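Local coordinates for protein macrophage receptor MARCO (Mus musculus, PDB 2OYA) that serves as a macrophage scavenger receptor, whose cysteine-rich domain carries a basic and an acidic cluster that both contribute to ligand recognition, at residues Cys81-Asn84 against Ser85-Asn88. Residues are numbered along the deposited sequence; the frame is centred on the assembly and turned at random.
Sequences CSKN and SWGN. With SO4 (sulfate ion), chain C.
Lys83 reaches Trp86 with the end of its aliphatic chain, CE lying 3.8 Å from CZ2 of the indole and meeting the ring at a slant. Bends at chi2 and chi4 curl the chain back toward Cys81, whose carbonyl O takes a hydrogen bond from Lys83 NZ at 3.1 Å, with the ammonium almost in line with the C=O. A water accepts a second bond from NZ, 2.8 Å from the Lys83 nitrogen, and sits in the indole plane, where Trp86 NE1 gives it a weak bond. NZ is thus bonded directly to the backbone, but linked to the indole through this water and a weak bond.

One main-chain N-H meets the anion: Trp86 N donates to O1 of a sulfate ion, probably from the crystallisation liquor, at 2.8 Å, with an angle of 149° at the hydrogen. The sulfur lies at the edge of the indole, and CD1 of Trp86 is 3.4 Å from the same O1.

Ser85 to Asn88 form a type II beta turn with Trp86 and Gly87 at its corners, closed by Asn88 N to Ser85 O at 3.1 Å, with Gly87 at positive phi (81°). Asn84 CB packs against Asn88 O at 3.4 Å.

The whole segment is surface loop between strands 64-66 and 98-101 of the SRCR domain, with the Cys71-Cys81 disulfide at its start. Trp86 stacks on Tyr22 of strand 17-22, and both Lys83 and Trp86 rest on Leu66 of strand 64-66.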
# COMPACT_ATOMS: atom_id res chain seq x y z
N CYS A 81 -11.08 -2.16 -3.60
CA CYS A 81 -10.64 -3.55 -3.74
C CYS A 81 -11.31 -4.50 -2.78
O CYS A 81 -11.59 -4.15 -1.64
CB CYS A 81 -9.14 -3.67 -3.54
SG CYS A 81 -8.24 -2.74 -4.72
N SER A 82 -11.52 -5.72 -3.25
CA SER A 82 -11.89 -6.80 -2.37
C SER A 82 -10.72 -7.07 -1.42
O SER A 82 -9.55 -7.01 -1.84
CB SER A 82 -12.15 -8.05 -3.20
OG SER A 82 -12.46 -9.12 -2.34
N LYS A 83 -11.04 -7.34 -0.16
CA LYS A 83 -10.05 -7.58 0.91
C LYS A 83 -10.77 -8.08 2.16
O LYS A 83 -12.01 -8.06 2.22
CB LYS A 83 -9.27 -6.27 1.19
CG LYS A 83 -10.13 -5.10 1.66
CD LYS A 83 -9.66 -3.75 1.11
CE LYS A 83 -10.59 -2.64 1.59
NZ LYS A 83 -11.99 -2.83 1.10
N ASN A 84 -10.02 -8.56 3.16
CA ASN A 84 -10.61 -8.89 4.46
C ASN A 84 -11.31 -7.65 5.02
O ASN A 84 -11.03 -6.53 4.59
CB ASN A 84 -9.54 -9.35 5.46
CG ASN A 84 -9.19 -10.83 5.36
OD1 ASN A 84 -8.52 -11.37 6.25
ND2 ASN A 84 -9.64 -11.49 4.30
N SER A 85 -12.21 -7.86 5.99
CA SER A 85 -12.73 -6.77 6.82
C SER A 85 -11.53 -5.95 7.31
O SER A 85 -10.48 -6.51 7.59
CB SER A 85 -13.47 -7.34 8.04
OG SER A 85 -14.62 -8.05 7.67
N TRP A 86 -11.68 -4.62 7.39
CA TRP A 86 -10.62 -3.77 7.93
C TRP A 86 -10.28 -4.22 9.34
O TRP A 86 -11.18 -4.42 10.17
CB TRP A 86 -11.06 -2.32 7.96
CG TRP A 86 -11.17 -1.65 6.62
CD1 TRP A 86 -12.27 -1.60 5.80
CD2 TRP A 86 -10.15 -0.90 5.96
NE1 TRP A 86 -11.99 -0.88 4.65
CE2 TRP A 86 -10.69 -0.44 4.73
CE3 TRP A 86 -8.81 -0.59 6.28
CZ2 TRP A 86 -9.95 0.34 3.84
CZ3 TRP A 86 -8.08 0.21 5.37
CH2 TRP A 86 -8.66 0.65 4.17
N GLY A 87 -8.98 -4.42 9.58
CA GLY A 87 -8.46 -4.83 10.88
C GLY A 87 -8.55 -6.32 11.18
O GLY A 87 -8.08 -6.75 12.24
N ASN A 88 -9.16 -7.09 10.28
CA ASN A 88 -9.25 -8.56 10.39
C ASN A 88 -8.06 -9.24 9.71
O ASN A 88 -8.02 -9.32 8.49
CB ASN A 88 -10.58 -9.06 9.80
CG ASN A 88 -10.74 -10.60 9.85
OD1 ASN A 88 -11.36 -11.19 8.97
ND2 ASN A 88 -10.19 -11.23 10.88
S SO4 C . -15.53 -3.77 6.49
O1 SO4 C . -14.39 -3.77 7.42
O2 SO4 C . -15.21 -4.46 5.24
O3 SO4 C . -16.66 -4.43 7.15
O4 SO4 C . -15.92 -2.39 6.20
O HOH W 1 -13.27 -0.36 1.58